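Fusolin (Anomala cuprea entomopoxvirus, PDB 4YN1) forms the crystalline spindles that enhance viral virulence in insects and, from its family, probably acts as a chitin-directed lytic polysaccharide monooxygenase. Local coordinates at residues 30-33 against 34-37; 42-45 against 46-50. All coordinates share one frame; numbering follows the deposited sequence.

Contact 1: 30-33 against 34-37; sequences PDPM and CRAA. With EDO (1,2-ethanediol), chain D.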
loop_
_atom_site.group_PDB
_atom_site.type_symbol
_atom_site.label_atom_id
_atom_site.label_comp_id
_atom_site.label_asym_id
_atom_site.label_seq_id
_atom_site.Cartn_x
_atom_site.Cartn_y
_atom_site.Cartn_z
ATOM N N PRO A 30 -7.635 -2.150 16.160
ATOM C CA PRO A 30 -6.440 -2.357 16.986
ATOM C C PRO A 30 -5.185 -1.611 16.562
ATOM O O PRO A 30 -4.422 -1.218 17.428
ATOM C CB PRO A 30 -6.268 -3.871 16.988
ATOM C CG PRO A 30 -6.904 -4.329 15.711
ATOM C CD PRO A 30 -8.021 -3.382 15.444
ATOM N N ASP A 31 -4.932 -1.477 15.270
ATOM C CA ASP A 31 -3.715 -0.806 14.824
ATOM C C ASP A 31 -3.892 0.675 14.882
ATOM O O ASP A 31 -4.838 1.190 14.301
ATOM C CB ASP A 31 -3.365 -1.217 13.411
ATOM C CG ASP A 31 -2.058 -0.642 12.958
ATOM O OD1 ASP A 31 -1.006 -1.096 13.465
ATOM O OD2 ASP A 31 -2.076 0.218 12.051
ATOM N N PRO A 32 -2.932 1.399 15.497
ATOM C CA PRO A 32 -3.045 2.865 15.583
ATOM C C PRO A 32 -3.160 3.583 14.240
ATOM O O PRO A 32 -3.913 4.549 14.129
ATOM C CB PRO A 32 -1.736 3.266 16.285
ATOM C CG PRO A 32 -1.398 2.101 17.091
ATOM C CD PRO A 32 -1.788 0.913 16.284
ATOM N N MET A 33 -2.446 3.123 13.206
ATOM C CA MET A 33 -2.510 3.829 11.923
ATOM C C MET A 33 -3.817 3.503 11.207
ATOM O O MET A 33 -4.434 4.406 10.668
ATOM C CB MET A 33 -1.292 3.509 11.025
ATOM C CG MET A 33 -0.027 4.127 11.496
ATOM S SD MET A 33 -0.018 5.907 11.634
ATOM C CE MET A 33 -0.215 6.410 9.912
ATOM N N CYS A 34 -4.284 2.250 11.254
ATOM C CA CYS A 34 -5.590 1.927 10.660
ATOM C C CYS A 34 -6.693 2.717 11.361
ATOM O O CYS A 34 -7.640 3.213 10.711
ATOM C CB CYS A 34 -5.884 0.436 10.716
ATOM S SG CYS A 34 -4.779 -0.569 9.696
ATOM N N ARG A 35 -6.571 2.831 12.685
ATOM C CA ARG A 35 -7.564 3.584 13.490
ATOM C C ARG A 35 -7.567 5.047 13.109
ATOM O O ARG A 35 -8.630 5.644 12.925
ATOM C CB ARG A 35 -7.303 3.389 14.998
ATOM C CG ARG A 35 -8.415 3.955 15.847
ATOM C CD ARG A 35 -8.301 3.514 17.319
ATOM N NE ARG A 35 -7.032 3.938 17.946
ATOM C CZ ARG A 35 -6.006 3.156 18.287
ATOM N NH1 ARG A 35 -6.046 1.846 18.064
ATOM N NH2 ARG A 35 -4.934 3.676 18.871
ATOM N N ALA A 36 -6.371 5.617 12.907
ATOM C CA ALA A 36 -6.250 6.997 12.448
ATOM C C ALA A 36 -6.864 7.206 11.062
ATOM O O ALA A 36 -7.550 8.206 10.838
ATOM C CB ALA A 36 -4.791 7.419 12.452
ATOM N N ALA A 37 -6.655 6.271 10.139
ATOM C CA ALA A 37 -7.269 6.330 8.812
ATOM C C ALA A 37 -8.782 6.385 8.915
ATOM O O ALA A 37 -9.409 7.226 8.288
ATOM C CB ALA A 37 -6.859 5.139 7.978
HETATM C C1 EDO D . 2.467 2.234 14.520
HETATM O O1 EDO D . 1.732 3.416 14.593
HETATM C C2 EDO D . 1.495 1.019 14.469
HETATM O O2 EDO D . 0.424 1.291 13.567
HETATM O O HOH W 1 -3.806 0.564 19.976
#
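The guanidinium of Arg-35 lies over Pro-32: one face has Pro-32 CA 3.6 Å above its plane, nearer the border of the group than its middle. At the edge, near that plane, is the carbonyl O of Pro-30. Pro-30 O is 3.5 Å from Arg-35 NH1, and one water bonds to both. A bend at chi3 (60°) folds the arginine back over the first turn. Its NH1 also bonds Ile-29 O, just before residues 30-33.

The other flat group is the carboxylate of Asp-31, the N-cap residue. Asp-31 OD2 accepts from Cys-34 N at 3.1 Å, on its anti side and 18° out of the carboxylate plane. A weak bond from Met-33 N reaches the same oxygen. CG of Asp-31 is anti to the backbone N (chi1 -175°), which carries the carboxylate across the N-H groups of Met-33 and Cys-34 in the first turn. Asp-31 OD1 takes a 2.8 Å bond from O2 of the ethanediol and a salt bridge from Arg-13 of helix 10-17. The ethanediol probably comes from the crystallisation liquor.

Asp-31 O accepts from Arg-35 N at 2.9 Å, the first of three i to i+4 bonds that continue through Ala-36 and Ala-37. SG of Cys-34 lies 3.7 Å from Asp-31 OD2 and is disulfide-bonded to Cys-14. The arrangement is an aspartate N-cap at the start of helix 32-47, with a disulfide tying its first turn to helix 10-17.

Contact 2: 42-45 against 46-50; sequences FNKV and LSEGG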
loop_
_atom_site.group_PDB
_atom_site.type_symbol
_atom_site.label_atom_id
_atom_site.label_comp_id
_atom_site.label_asym_id
_atom_site.label_seq_id
_atom_site.Cartn_x
_atom_site.Cartn_y
_atom_site.Cartn_z
ATOM N N PHE A 42 -14.073 9.496 9.245
ATOM C CA PHE A 42 -15.225 9.645 10.144
ATOM C C PHE A 42 -15.343 11.123 10.544
ATOM O O PHE A 42 -16.388 11.728 10.337
ATOM C CB PHE A 42 -15.040 8.763 11.365
ATOM C CG PHE A 42 -16.202 8.757 12.336
ATOM C CD1 PHE A 42 -17.272 7.891 12.159
ATOM C CD2 PHE A 42 -16.200 9.581 13.451
ATOM C CE1 PHE A 42 -18.316 7.845 13.095
ATOM C CE2 PHE A 42 -17.274 9.576 14.350
ATOM C CZ PHE A 42 -18.323 8.716 14.163
ATOM N N ASN A 43 -14.238 11.721 11.038
ATOM C CA ASN A 43 -14.231 13.139 11.415
ATOM C C ASN A 43 -14.384 14.102 10.237
ATOM O O ASN A 43 -14.975 15.177 10.405
ATOM C CB ASN A 43 -12.990 13.476 12.230
ATOM C CG ASN A 43 -13.029 12.877 13.589
ATOM O OD1 ASN A 43 -14.053 12.387 14.050
ATOM N ND2 ASN A 43 -11.915 12.883 14.260
ATOM N N LYS A 44 -13.934 13.726 9.045
ATOM C CA LYS A 44 -14.125 14.558 7.852
ATOM C C LYS A 44 -15.626 14.635 7.526
ATOM O O LYS A 44 -16.140 15.724 7.255
ATOM C CB LYS A 44 -13.362 13.983 6.655
ATOM C CG LYS A 44 -13.371 14.807 5.385
ATOM C CD LYS A 44 -12.372 14.204 4.386
ATOM C CE LYS A 44 -12.541 14.706 2.978
ATOM N NZ LYS A 44 -11.549 14.065 2.075
ATOM N N VAL A 45 -16.331 13.501 7.573
ATOM C CA VAL A 45 -17.755 13.509 7.260
ATOM C C VAL A 45 -18.535 14.363 8.277
ATOM O O VAL A 45 -19.383 15.145 7.863
ATOM C CB VAL A 45 -18.333 12.088 7.133
ATOM C CG1 VAL A 45 -19.865 12.115 7.069
ATOM C CG2 VAL A 45 -17.748 11.377 5.919
ATOM N N LEU A 46 -18.252 14.204 9.573
ATOM C CA LEU A 46 -18.918 14.992 10.621
ATOM C C LEU A 46 -18.643 16.468 10.432
ATOM O O LEU A 46 -19.556 17.271 10.605
ATOM C CB LEU A 46 -18.459 14.589 12.016
ATOM C CG LEU A 46 -18.834 13.214 12.460
ATOM C CD1 LEU A 46 -18.291 12.957 13.816
ATOM C CD2 LEU A 46 -20.341 12.997 12.402
ATOM N N SER A 47 -17.397 16.831 10.047
ATOM C CA SER A 47 -17.032 18.237 9.811
ATOM C C SER A 47 -17.785 18.861 8.637
ATOM O O SER A 47 -17.915 20.080 8.606
ATOM C CB SER A 47 -15.522 18.398 9.619
ATOM O OG SER A 47 -15.082 18.067 8.312
ATOM N N GLU A 48 -18.225 18.041 7.645
ATOM C CA GLU A 48 -18.978 18.513 6.475
ATOM C C GLU A 48 -20.511 18.516 6.692
ATOM O O GLU A 48 -21.249 18.859 5.769
ATOM C CB GLU A 48 -18.629 17.692 5.230
ATOM C CG GLU A 48 -17.215 17.937 4.751
ATOM C CD GLU A 48 -16.820 17.227 3.473
ATOM O OE1 GLU A 48 -17.714 16.752 2.736
ATOM O OE2 GLU A 48 -15.604 17.183 3.184
ATOM N N GLY A 49 -20.964 18.179 7.896
ATOM C CA GLY A 49 -22.375 18.181 8.253
ATOM C C GLY A 49 -23.093 16.863 8.077
ATOM O O GLY A 49 -24.320 16.843 7.966
ATOM N N GLY A 50 -22.342 15.760 8.096
ATOM C CA GLY A 50 -22.923 14.441 8.003
ATOM C C GLY A 50 -23.267 13.941 9.381
ATOM O O GLY A 50 -22.681 14.374 10.385
#
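Leu-46 reaches back along the helix to Phe-42. Its CD1 touches Phe-42 CE2 at 3.6 Å, meeting the ring obliquely. CG of Leu-46 is anti to its own carbonyl carbon (chi1 -66°), and this turns the branch toward the previous turn. Both side chains also touch Ala-55 of helix 52-64. The backbone bond from Leu-46 N to Phe-42 O, 3.2 Å long, joins the same two residues.

Val-45 closes the helix. Val-45 O accepts from Gly-50 N at 3.0 Å. This bond, the one from Gly-49 N to Leu-46 O and the positive phi of Gly-49 (93°) make a Schellman motif. Val-45 CG1 packs 4.0 Å from Gly-50 CA.

Lys-44 and Glu-48 extend alongside each other in one direction, with Lys-44 CG 3.9 Å from Glu-48 OE2. Lys-44 NZ stays 5.2 Å from Glu-48 OE2; it forms a salt bridge with Asp-107, while Glu-48 OE1 bonds Trp-100. Ser-47 OG donates to Lys-44 O at 2.8 Å. Glu-48 N is shared weakly between Lys-44 O and Val-45 O, and each carbonyl has one firmer donor as well, Ser-47 OG and Gly-50 N. The charged ends of Lys-44 and Glu-48 do not meet and have separate partners, so any attraction between them is probably long-range.

Overall arrangement
Contacts 1 and 2 are the two ends of one helix, 32-47. Contact 1 caps its start and contact 2 closes its end. Their centres are about 18 Å apart and their nearest atoms about 5 Å apart, so they do not touch. Both lie on the same side of the chain's centre, the centre of contact 1 about 14 Å from it and that of contact 2 about 25 Å. The start is joined to helix 10-17, whereas the end packs on helix 52-64, so helix 32-47 connects its two neighbours in the sequence. Neither includes a residue that touches the bound glycan (Arg-78, Asp-79, Ile-80, Glu-150, Tyr-152 and Asn-175), which is probably N-linked at Asn-175.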